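Local coordinates for tudor domain-containing protein 1 (Homo sapiens, PDB 5M9N) that probably helps silence transposable elements in the germline through the piRNA pathway, and through this extended Tudor domain binds peptides carrying symmetrically dimethylated arginine, at residues His43-Glu48 with Gly121-Leu126; Cys89-Ser94 with Tyr100-Leu105; Cys148-Val153 with Lys206-Ala211; Glu192-Asp195 with Pro200-Ser203. All blocks are in the same frame, centred on the assembly; numbering follows the deposited sequence.

Contact 2 is the most deeply buried of the four: two strands of the Tudor barrel sheet joined by backbone hydrogen bonds, with an aromatic pair at the peptide site. Contact 1 shares that sheet but lies at the surface, where a histidine ring from the six-stranded sheet meets the chain leading into a barrel strand. Contacts 1, 3 and 4 reach the six-stranded sheet, the last two at the far end of the molecule, across the chain's centre from contact 2. Contact 3 is purely apolar and buried; contact 4 is a partly buried hairpin with backbone bonds and a water. Leu-150 of contact 3 packs on Leu-193 of contact 4, and strand 202-203 runs into helix 204-210.

Contact 1: residues His43-Glu48 with Gly121-Leu126; sequences HIQTPE and GNFEIL
His-43 lies with one face of its imidazole against the backbone of Gly-121 and Asn-122. Its CB starts 4.1 Å from Gly-121 C, and chi1 of -172° carries CG away from the residue's own N and out along these two residues. Further on, CD2 is the ring atom nearest to Gly-121 O, at 3.3 Å, while ND1 and CE1, across the ring from CD2, meet Asn-122 CB on the same face. Asn-122 CA sits over the ring centre, 3.9 Å from the centroid and only 13° off the normal, a CH-pi contact. Gly-121, without a side chain, lets its carbonyl and that CA lie against one and the same face. At the tip, His-43 NE2 accepts a hydrogen bond from Gln-45 NE2 (3.1 Å), tilted 26° from the imidazole plane; in the conformer described, that bond ties the ring to Gln-45. The bent glutamine chain also puts Gln-45 NE2 at the edge of the Phe-123 ring, 3.9 Å from Phe-123 CE2. Asn-122 also packs on the modified side chain of the bound peptide. This is a junction characteristic of an extended Tudor domain, where strand 36-44 of the flanking sheet meets the barrel beside the methylarginine site.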
loop_
_atom_site.group_PDB
_atom_site.type_symbol
_atom_site.label_atom_id
_atom_site.label_comp_id
_atom_site.label_asym_id
_atom_site.label_seq_id
_atom_site.Cartn_x
_atom_site.Cartn_y
_atom_site.Cartn_z
ATOM N N HIS A 43 2.379 1.822 5.713
ATOM C CA HIS A 43 2.200 3.263 5.464
ATOM C C HIS A 43 0.921 3.717 6.176
ATOM O O HIS A 43 -0.052 2.999 6.074
ATOM C CB HIS A 43 2.053 3.481 3.939
ATOM C CG HIS A 43 2.044 4.918 3.519
ATOM N ND1 HIS A 43 3.196 5.664 3.376
ATOM C CD2 HIS A 43 1.020 5.751 3.217
ATOM C CE1 HIS A 43 2.881 6.896 3.017
ATOM N NE2 HIS A 43 1.567 6.974 2.915
ATOM N N ILE A 44 0.922 4.901 6.816
ATOM C CA ILE A 44 -0.215 5.431 7.582
ATOM C C ILE A 44 -0.458 6.864 7.192
ATOM O O ILE A 44 0.414 7.686 7.427
ATOM C CB ILE A 44 0.047 5.444 9.127
ATOM C CG1 ILE A 44 0.255 4.009 9.644
ATOM C CG2 ILE A 44 -1.089 6.130 9.925
ATOM C CD1 ILE A 44 0.631 3.960 11.122
ATOM N N GLN A 45 -1.629 7.160 6.617
ATOM C CA GLN A 45 -2.137 8.553 6.569
ATOM C C GLN A 45 -2.838 8.902 7.847
ATOM O O GLN A 45 -2.444 9.815 8.527
ATOM C CB GLN A 45 -3.058 8.779 5.337
ATOM C CG GLN A 45 -2.254 8.770 4.027
ATOM C CD GLN A 45 -1.216 9.850 3.978
ATOM O OE1 GLN A 45 -1.459 10.951 4.398
ATOM N NE2 GLN A 45 -0.033 9.527 3.524
ATOM N N THR A 46 -3.882 8.168 8.182
ATOM C CA THR A 46 -4.585 8.337 9.446
ATOM C C THR A 46 -5.065 6.957 9.876
ATOM O O THR A 46 -5.003 6.015 9.085
ATOM C CB THR A 46 -5.891 9.180 9.295
ATOM O OG1 THR A 46 -6.841 8.395 8.588
ATOM C CG2 THR A 46 -5.647 10.470 8.499
ATOM N N PRO A 47 -5.712 6.885 11.029
ATOM C CA PRO A 47 -6.362 5.662 11.411
ATOM C C PRO A 47 -7.446 5.176 10.500
ATOM O O PRO A 47 -7.721 3.989 10.529
ATOM C CB PRO A 47 -6.900 5.986 12.792
ATOM C CG PRO A 47 -5.903 6.929 13.339
ATOM C CD PRO A 47 -5.615 7.799 12.182
ATOM N N GLU A 48 -8.010 6.033 9.665
ATOM C CA GLU A 48 -8.982 5.622 8.661
ATOM C C GLU A 48 -8.369 5.472 7.281
ATOM O O GLU A 48 -9.087 5.255 6.334
ATOM C CB GLU A 48 -10.150 6.662 8.626
ATOM C CG GLU A 48 -11.156 6.460 9.765
ATOM C CD GLU A 48 -11.703 7.737 10.368
ATOM O OE1 GLU A 48 -11.405 8.845 9.857
ATOM O OE2 GLU A 48 -12.415 7.662 11.382
ATOM N N GLY A 121 1.996 1.298 -0.605
ATOM C CA GLY A 121 1.069 2.244 -0.101
ATOM C C GLY A 121 1.468 3.689 -0.065
ATOM O O GLY A 121 0.601 4.582 0.160
ATOM N N ASN A 122 2.734 3.952 -0.326
ATOM C CA ASN A 122 3.221 5.302 -0.423
ATOM C C ASN A 122 2.984 5.825 -1.856
ATOM O O ASN A 122 2.457 5.120 -2.730
ATOM C CB ASN A 122 4.700 5.376 0.035
ATOM C CG ASN A 122 5.623 4.600 -0.851
ATOM O OD1 ASN A 122 5.365 3.464 -1.193
ATOM N ND2 ASN A 122 6.638 5.258 -1.330
ATOM N N PHE A 123 3.329 7.087 -2.049
ATOM C CA PHE A 123 3.088 7.812 -3.278
ATOM C C PHE A 123 4.174 8.874 -3.476
ATOM O O PHE A 123 4.843 9.257 -2.553
ATOM C CB PHE A 123 1.677 8.384 -3.272
ATOM C CG PHE A 123 1.499 9.541 -2.325
ATOM C CD1 PHE A 123 1.950 10.834 -2.677
ATOM C CD2 PHE A 123 0.907 9.346 -1.082
ATOM C CE1 PHE A 123 1.885 11.868 -1.790
ATOM C CE2 PHE A 123 0.809 10.405 -0.184
ATOM C CZ PHE A 123 1.259 11.678 -0.557
ATOM N N GLU A 124 4.376 9.330 -4.712
ATOM C CA GLU A 124 5.212 10.487 -4.997
ATOM C C GLU A 124 4.917 11.025 -6.400
ATOM O O GLU A 124 4.168 10.416 -7.133
ATOM C CB GLU A 124 6.702 10.200 -4.903
ATOM C CG GLU A 124 7.246 9.180 -5.866
ATOM C CD GLU A 124 8.709 8.799 -5.524
ATOM O OE1 GLU A 124 9.420 9.610 -4.908
ATOM O OE2 GLU A 124 9.123 7.717 -5.915
ATOM N N ILE A 125 5.555 12.132 -6.724
ATOM C CA ILE A 125 5.483 12.715 -8.063
ATOM C C ILE A 125 6.786 12.477 -8.766
ATOM O O ILE A 125 7.841 12.781 -8.235
ATOM C CB ILE A 125 5.134 14.215 -7.990
ATOM C CG1 ILE A 125 3.716 14.343 -7.475
ATOM C CG2 ILE A 125 5.246 14.874 -9.375
ATOM C CD1 ILE A 125 3.402 15.755 -7.012
ATOM N N LEU A 126 6.701 11.898 -9.945
ATOM C CA LEU A 126 7.847 11.476 -10.704
ATOM C C LEU A 126 7.813 12.055 -12.118
ATOM O O LEU A 126 6.767 12.088 -12.755
ATOM C CB LEU A 126 7.876 9.967 -10.825
ATOM C CG LEU A 126 8.098 9.201 -9.518
ATOM C CD1 LEU A 126 8.153 7.712 -9.819
ATOM C CD2 LEU A 126 9.400 9.625 -8.875
#

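Contact 2: residues Cys89-Ser94 with Tyr100-Leu105; sequences CCAQFS and YRASVL
Cys-89 to Ala-91 and Tyr-100 to Ala-102 run antiparallel, although the short strand axes are strongly twisted, at 113° to each other. Cys-89 pairs with Ala-102 and Ala-91 with Tyr-100 as hydrogen-bonded pairs, the shortest link being Cys-89 N to Ala-102 O at 2.8 Å. Between them Cys-90 and Arg-101 form a non-hydrogen-bonded pair, where Cys-90 CA leans on Tyr-100 O at 3.4 Å. On the face carrying Cys-89, Ala-91, Tyr-100 and Ala-102, the two alanine methyls touch, CB to CB, at 3.6 Å, and Cys-89 SG reaches Val-104 CG2 at 3.9 Å. This hairpin is part of the Tudor barrel, a small SH3-like fold, and the end of it forms a wall of the peptide site: both Phe-93 and Tyr-100 pack on the modified side chain of the bound peptide, as expected of an aromatic cage for methylated arginine. With CG anti to the backbone N (chi1 -176°), Phe-93 turns a ring edge toward the tyrosine face in an offset edge-to-face pair, planes at 90° and centroids 5.8 Å apart. The closest atoms are Phe-93 CB and Tyr-100 CE2, 3.5 Å apart. The tyrosine hydroxyl is hydrogen-bonded to Asp-96, which helps hold that ring in place. On the other face, Arg-101 extends to a salt bridge with Asp-119, and its guanidinium also bonds to the backbone oxygens of Leu-138 and Leu-141.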
loop_
_atom_site.group_PDB
_atom_site.type_symbol
_atom_site.label_atom_id
_atom_site.label_comp_id
_atom_site.label_asym_id
_atom_site.label_seq_id
_atom_site.Cartn_x
_atom_site.Cartn_y
_atom_site.Cartn_z
ATOM N N CYS A 89 1.647 0.830 -14.130
ATOM C CA CYS A 89 2.899 0.803 -14.896
ATOM C C CYS A 89 4.040 0.488 -13.918
ATOM O O CYS A 89 3.761 0.078 -12.790
ATOM C CB CYS A 89 3.097 2.135 -15.604
ATOM S SG CYS A 89 3.315 3.547 -14.540
ATOM N N CYS A 90 5.287 0.617 -14.355
ATOM C CA CYS A 90 6.486 0.565 -13.496
ATOM C C CYS A 90 6.948 1.992 -13.247
ATOM O O CYS A 90 6.869 2.851 -14.147
ATOM C CB CYS A 90 7.589 -0.276 -14.127
ATOM S SG CYS A 90 7.072 -1.881 -14.740
ATOM N N ALA A 91 7.306 2.264 -11.998
ATOM C CA ALA A 91 7.835 3.519 -11.533
ATOM C C ALA A 91 9.131 3.270 -10.754
ATOM O O ALA A 91 9.185 2.334 -9.913
ATOM C CB ALA A 91 6.832 4.170 -10.642
ATOM N N GLN A 92 10.154 4.100 -11.014
ATOM C CA GLN A 92 11.429 3.990 -10.307
ATOM C C GLN A 92 11.442 4.922 -9.090
ATOM O O GLN A 92 11.437 6.158 -9.218
ATOM C CB GLN A 92 12.528 4.367 -11.308
ATOM C CG GLN A 92 13.911 4.019 -10.923
ATOM C CD GLN A 92 14.899 4.358 -12.013
ATOM O OE1 GLN A 92 14.587 5.053 -13.006
ATOM N NE2 GLN A 92 16.084 3.942 -11.820
ATOM N N PHE A 93 11.384 4.328 -7.918
ATOM C CA PHE A 93 11.263 5.025 -6.642
ATOM C C PHE A 93 12.423 5.966 -6.433
ATOM O O PHE A 93 13.549 5.617 -6.733
ATOM C CB PHE A 93 11.174 3.944 -5.520
ATOM C CG PHE A 93 10.949 4.471 -4.120
ATOM C CD1 PHE A 93 10.157 5.593 -3.871
ATOM C CD2 PHE A 93 11.452 3.761 -3.039
ATOM C CE1 PHE A 93 9.930 6.037 -2.582
ATOM C CE2 PHE A 93 11.242 4.198 -1.750
ATOM C CZ PHE A 93 10.475 5.322 -1.511
ATOM N N SER A 94 12.148 7.195 -5.981
ATOM C CA SER A 94 13.208 8.175 -5.896
ATOM C C SER A 94 14.302 7.790 -4.884
ATOM O O SER A 94 15.448 8.136 -5.094
ATOM C CB SER A 94 12.701 9.547 -5.512
ATOM O OG SER A 94 11.984 9.424 -4.322
ATOM N N TYR A 100 9.146 -0.435 -9.106
ATOM C CA TYR A 100 7.989 -0.880 -8.322
ATOM C C TYR A 100 6.762 -0.809 -9.182
ATOM O O TYR A 100 6.755 -0.058 -10.164
ATOM C CB TYR A 100 7.856 -0.006 -7.064
ATOM C CG TYR A 100 8.991 -0.181 -6.069
ATOM C CD1 TYR A 100 8.974 -1.144 -5.087
ATOM C CD2 TYR A 100 10.102 0.618 -6.151
ATOM C CE1 TYR A 100 10.092 -1.333 -4.221
ATOM C CE2 TYR A 100 11.163 0.493 -5.311
ATOM C CZ TYR A 100 11.171 -0.503 -4.338
ATOM O OH TYR A 100 12.256 -0.514 -3.544
ATOM N N ARG A 101 5.703 -1.508 -8.786
ATOM C CA ARG A 101 4.405 -1.373 -9.458
ATOM C C ARG A 101 3.662 -0.133 -8.958
ATOM O O ARG A 101 3.657 0.239 -7.772
ATOM C CB ARG A 101 3.609 -2.652 -9.330
ATOM C CG ARG A 101 4.374 -3.844 -9.856
ATOM C CD ARG A 101 3.559 -5.076 -9.927
ATOM N NE ARG A 101 2.907 -5.420 -8.659
ATOM C CZ ARG A 101 2.246 -6.535 -8.456
ATOM N NH1 ARG A 101 2.123 -7.450 -9.392
ATOM N NH2 ARG A 101 1.684 -6.752 -7.300
ATOM N N ALA A 102 3.082 0.613 -9.906
ATOM C CA ALA A 102 2.538 1.874 -9.521
ATOM C C ALA A 102 1.286 2.211 -10.348
ATOM O O ALA A 102 1.222 1.874 -11.515
ATOM C CB ALA A 102 3.551 2.962 -9.682
ATOM N N SER A 103 0.311 2.790 -9.660
ATOM C CA SER A 103 -0.937 3.301 -10.276
ATOM C C SER A 103 -0.754 4.744 -10.639
ATOM O O SER A 103 -0.328 5.520 -9.838
ATOM C CB SER A 103 -2.039 3.197 -9.254
ATOM O OG SER A 103 -3.267 3.488 -9.841
ATOM N N VAL A 104 -1.131 5.120 -11.855
ATOM C CA VAL A 104 -1.074 6.524 -12.270
ATOM C C VAL A 104 -2.243 7.312 -11.677
ATOM O O VAL A 104 -3.373 7.056 -12.049
ATOM C CB VAL A 104 -1.098 6.566 -13.789
ATOM C CG1 VAL A 104 -1.067 8.009 -14.309
ATOM C CG2 VAL A 104 0.064 5.741 -14.335
ATOM N N LEU A 105 -2.007 8.219 -10.731
ATOM C CA LEU A 105 -3.146 8.841 -10.025
ATOM C C LEU A 105 -3.600 10.142 -10.711
ATOM O O LEU A 105 -4.741 10.423 -10.705
ATOM C CB LEU A 105 -2.862 9.107 -8.558
ATOM C CG LEU A 105 -2.366 7.871 -7.748
ATOM C CD1 LEU A 105 -2.013 8.329 -6.373
ATOM C CD2 LEU A 105 -3.448 6.834 -7.728
#

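Contact 3: residues Cys148-Val153 with Lys206-Ala211; sequences CVLAGV and KVLLDA
Helix 204-210 packs against the six-stranded sheet that flanks the Tudor barrel, the nuclease-like part of an extended Tudor domain; Leu-150 and Leu-208 meet between them. Leu-150 is the last residue of strand 146-150. Its chi1 of -168° sends CG away from the backbone N and toward the helix, and one methyl, CD2, ends 4.0 Å from Leu-208 CD1. This is branch-to-branch packing, with the two leucine chains slanting past each other and a single methyl of each touching. After the strand the chain turns through Ala-151 and Gly-152, the glycine with a positive phi of 80°, and comes back to the helix at Val-153. There Val-153 CG1 lies against the branched end of Leu-209, 3.9 Å from CD1 and 4.0 Å from CG. The end of strand 146-150 and the start of strand 153-155 touch consecutive helix residues, so strand 146-150, inside the sheet between 49-54 and 189-195, packs against the helix. The contact is purely apolar, but polar ties flank it: Ala-151 O is hydrogen-bonded to Ser-205 OG. Along the helix, Lys-206 NZ makes a salt bridge to Asp-210 OD2 at 3.0 Å, one turn on; Asp-210 OD2 receives it on its syn lone pair. Leu-150 also packs on Phe-50 of strand 49-54 and on Val-204, while Val-153 leans on Trp-160.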
loop_
_atom_site.group_PDB
_atom_site.type_symbol
_atom_site.label_atom_id
_atom_site.label_comp_id
_atom_site.label_asym_id
_atom_site.label_seq_id
_atom_site.Cartn_x
_atom_site.Cartn_y
_atom_site.Cartn_z
ATOM N N CYS A 148 -6.732 -0.191 4.560
ATOM C CA CYS A 148 -7.381 -0.455 5.801
ATOM C C CYS A 148 -7.952 0.796 6.431
ATOM O O CYS A 148 -7.421 1.901 6.275
ATOM C CB CYS A 148 -6.368 -1.046 6.792
ATOM S SG CYS A 148 -5.759 -2.665 6.273
ATOM N N VAL A 149 -9.019 0.572 7.204
ATOM C CA VAL A 149 -9.592 1.520 8.099
ATOM C C VAL A 149 -9.699 0.835 9.479
ATOM O O VAL A 149 -10.125 -0.288 9.549
ATOM C CB VAL A 149 -11.032 1.780 7.663
ATOM C CG1 VAL A 149 -11.761 2.678 8.663
ATOM C CG2 VAL A 149 -11.050 2.335 6.255
ATOM N N LEU A 150 -9.309 1.536 10.528
ATOM C CA LEU A 150 -9.246 0.983 11.851
ATOM C C LEU A 150 -10.667 0.901 12.436
ATOM O O LEU A 150 -11.325 1.920 12.534
ATOM C CB LEU A 150 -8.327 1.830 12.738
ATOM C CG LEU A 150 -8.007 1.080 14.050
ATOM C CD1 LEU A 150 -7.068 -0.095 13.801
ATOM C CD2 LEU A 150 -7.399 1.969 15.106
ATOM N N ALA A 151 -11.136 -0.312 12.746
ATOM C CA ALA A 151 -12.485 -0.604 13.334
ATOM C C ALA A 151 -12.742 0.032 14.680
ATOM O O ALA A 151 -11.843 0.145 15.514
ATOM C CB ALA A 151 -12.716 -2.127 13.491
ATOM N N GLY A 152 -14.000 0.450 14.858
ATOM C CA GLY A 152 -14.555 0.842 16.155
ATOM C C GLY A 152 -14.220 2.240 16.635
ATOM O O GLY A 152 -14.549 2.565 17.769
ATOM N N VAL A 153 -13.576 3.062 15.806
ATOM C CA VAL A 153 -13.081 4.365 16.255
ATOM C C VAL A 153 -13.430 5.482 15.307
ATOM O O VAL A 153 -13.532 5.271 14.111
ATOM C CB VAL A 153 -11.555 4.425 16.500
ATOM C CG1 VAL A 153 -11.193 3.584 17.692
ATOM C CG2 VAL A 153 -10.729 4.073 15.236
ATOM N N LYS A 206 -8.218 0.357 21.059
ATOM C CA LYS A 206 -8.421 0.565 22.538
ATOM C C LYS A 206 -7.460 1.615 23.109
ATOM O O LYS A 206 -7.875 2.488 23.857
ATOM C CB LYS A 206 -8.315 -0.771 23.340
ATOM C CG LYS A 206 -8.545 -0.663 24.874
ATOM C CD LYS A 206 -9.774 0.176 25.261
ATOM C CE LYS A 206 -10.344 -0.108 26.663
ATOM N NZ LYS A 206 -9.307 -0.381 27.704
ATOM N N VAL A 207 -6.199 1.565 22.698
ATOM C CA VAL A 207 -5.212 2.526 23.184
ATOM C C VAL A 207 -5.571 3.960 22.743
ATOM O O VAL A 207 -5.457 4.898 23.525
ATOM C CB VAL A 207 -3.789 2.197 22.696
ATOM C CG1 VAL A 207 -2.810 3.289 23.127
ATOM C CG2 VAL A 207 -3.316 0.844 23.208
ATOM N N LEU A 208 -5.996 4.126 21.490
ATOM C CA LEU A 208 -6.427 5.438 20.997
ATOM C C LEU A 208 -7.681 5.995 21.722
ATOM O O LEU A 208 -7.767 7.211 21.973
ATOM C CB LEU A 208 -6.667 5.397 19.476
ATOM C CG LEU A 208 -5.447 5.186 18.578
ATOM C CD1 LEU A 208 -5.888 5.009 17.131
ATOM C CD2 LEU A 208 -4.467 6.359 18.672
ATOM N N LEU A 209 -8.649 5.124 22.003
ATOM C CA LEU A 209 -9.785 5.435 22.869
ATOM C C LEU A 209 -9.332 5.802 24.289
ATOM O O LEU A 209 -9.757 6.822 24.821
ATOM C CB LEU A 209 -10.759 4.255 22.928
ATOM C CG LEU A 209 -11.502 3.977 21.611
ATOM C CD1 LEU A 209 -11.884 2.515 21.425
ATOM C CD2 LEU A 209 -12.734 4.853 21.507
ATOM N N ASP A 210 -8.441 4.999 24.881
ATOM C CA ASP A 210 -7.948 5.283 26.238
ATOM C C ASP A 210 -7.165 6.584 26.325
ATOM O O ASP A 210 -7.246 7.279 27.332
ATOM C CB ASP A 210 -7.109 4.121 26.783
ATOM C CG ASP A 210 -7.936 2.884 27.074
ATOM O OD1 ASP A 210 -9.179 2.923 27.009
ATOM O OD2 ASP A 210 -7.345 1.839 27.386
ATOM N N ALA A 211 -6.441 6.933 25.267
ATOM C CA ALA A 211 -5.618 8.150 25.248
ATOM C C ALA A 211 -6.372 9.442 24.921
ATOM O O ALA A 211 -5.758 10.514 24.879
ATOM C CB ALA A 211 -4.461 7.984 24.277
#

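Contact 4: residues Glu192-Asp195 with Pro200-Ser203; sequences ELID and PHVS
Ile-194 lays its CG2 methyl against His-201, 4.0 Å from the CB, the two side chains passing at a slant. With chi1 at -58° the isoleucine's CG1 lies beside the backbone N, which leaves CG2 anti to N and facing His-201 CB. Ile-194 shares its sheet face with Ser-203. On the other face Asp-195 CB meets Val-202 CG2 at 3.8 Å, while the aspartate's carboxylate leads elsewhere, to a salt bridge with Lys-175 and a hydrogen bond from Ser-197 N. The backbones between them form an antiparallel hairpin. Asp-195 and Val-202 are a hydrogen-bonded pair: Asp-195 N gives a straight bond to Val-202 O (3.0 Å, 163° at the hydrogen), which it approaches almost head-on, whereas the return bond, Val-202 N to Asp-195 O, is weak at 3.4 Å. Ile-194 and Ser-203 follow as a non-hydrogen-bonded pair, with CA-H...O contacts from Ile-194 CA to Val-202 O and from Ser-203 CA to Leu-193 O. Beyond them Leu-193 is backbone-bonded to Val-204, and a water adds a bridge: it accepts from Leu-193 N at 3.1 Å and is hydrogen-bonded to Ser-203 OG at 2.7 Å. Ser-203 is also the N-cap residue of helix 204-210, so the hairpin's return strand passes directly into that helix. Strand 189-195 lies antiparallel to strand 177-184, whose Ile-177 and Val-179 Leu-193 packs against, and parallel to strand 146-150; the short strand 202-203 adds to the same six-stranded sheet.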
loop_
_atom_site.group_PDB
_atom_site.type_symbol
_atom_site.label_atom_id
_atom_site.label_comp_id
_atom_site.label_asym_id
_atom_site.label_seq_id
_atom_site.Cartn_x
_atom_site.Cartn_y
_atom_site.Cartn_z
ATOM N N GLU A 192 -9.137 -4.803 12.861
ATOM C CA GLU A 192 -8.548 -4.562 14.169
ATOM C C GLU A 192 -7.080 -4.830 14.032
ATOM O O GLU A 192 -6.691 -5.715 13.272
ATOM C CB GLU A 192 -9.107 -5.521 15.217
ATOM C CG GLU A 192 -10.408 -5.091 15.844
ATOM C CD GLU A 192 -11.053 -6.213 16.616
ATOM O OE1 GLU A 192 -10.396 -7.237 16.845
ATOM O OE2 GLU A 192 -12.230 -6.084 16.988
ATOM N N LEU A 193 -6.269 -4.068 14.752
ATOM C CA LEU A 193 -4.827 -4.262 14.802
ATOM C C LEU A 193 -4.470 -4.677 16.223
ATOM O O LEU A 193 -4.715 -3.918 17.147
ATOM C CB LEU A 193 -4.099 -2.978 14.501
ATOM C CG LEU A 193 -4.266 -2.357 13.100
ATOM C CD1 LEU A 193 -3.372 -1.143 13.014
ATOM C CD2 LEU A 193 -3.950 -3.375 12.029
ATOM N N ILE A 194 -3.851 -5.850 16.371
ATOM C CA ILE A 194 -3.637 -6.439 17.698
ATOM C C ILE A 194 -2.188 -6.862 17.806
ATOM O O ILE A 194 -1.710 -7.661 17.019
ATOM C CB ILE A 194 -4.557 -7.652 17.923
ATOM C CG1 ILE A 194 -6.033 -7.241 17.766
ATOM C CG2 ILE A 194 -4.375 -8.238 19.324
ATOM C CD1 ILE A 194 -6.944 -8.390 17.398
ATOM N N ASP A 195 -1.488 -6.291 18.774
ATOM C CA ASP A 195 -0.125 -6.645 18.998
ATOM C C ASP A 195 -0.168 -7.753 20.079
ATOM O O ASP A 195 -0.549 -7.511 21.215
ATOM C CB ASP A 195 0.694 -5.449 19.436
ATOM C CG ASP A 195 2.170 -5.810 19.733
ATOM O OD1 ASP A 195 2.622 -6.971 19.437
ATOM O OD2 ASP A 195 2.856 -4.936 20.304
ATOM N N PRO A 200 -0.664 -9.259 28.060
ATOM C CA PRO A 200 -2.042 -8.797 27.859
ATOM C C PRO A 200 -2.098 -8.170 26.443
ATOM O O PRO A 200 -1.334 -7.234 26.181
ATOM C CB PRO A 200 -2.235 -7.757 28.954
ATOM C CG PRO A 200 -0.865 -7.281 29.297
ATOM C CD PRO A 200 0.094 -8.382 28.977
ATOM N N HIS A 201 -2.913 -8.723 25.536
ATOM C CA HIS A 201 -2.919 -8.257 24.131
ATOM C C HIS A 201 -3.447 -6.812 24.094
ATOM O O HIS A 201 -4.355 -6.455 24.861
ATOM C CB HIS A 201 -3.814 -9.109 23.208
ATOM C CG HIS A 201 -3.278 -10.465 22.878
ATOM N ND1 HIS A 201 -4.041 -11.415 22.228
ATOM C CD2 HIS A 201 -2.085 -11.053 23.140
ATOM C CE1 HIS A 201 -3.338 -12.526 22.098
ATOM N NE2 HIS A 201 -2.143 -12.327 22.632
ATOM N N VAL A 202 -2.891 -6.014 23.178
ATOM C CA VAL A 202 -3.216 -4.599 23.057
ATOM C C VAL A 202 -3.784 -4.292 21.647
ATOM O O VAL A 202 -3.175 -4.640 20.628
ATOM C CB VAL A 202 -2.010 -3.693 23.430
ATOM C CG1 VAL A 202 -1.466 -4.055 24.826
ATOM C CG2 VAL A 202 -0.883 -3.781 22.422
ATOM N N SER A 203 -4.991 -3.711 21.639
ATOM C CA SER A 203 -5.713 -3.312 20.434
ATOM C C SER A 203 -5.277 -1.911 20.163
ATOM O O SER A 203 -5.205 -1.107 21.094
ATOM C CB SER A 203 -7.220 -3.330 20.702
ATOM O OG SER A 203 -8.011 -2.990 19.577
HETATM O O HOH W 1 -7.537 -2.299 17.009
#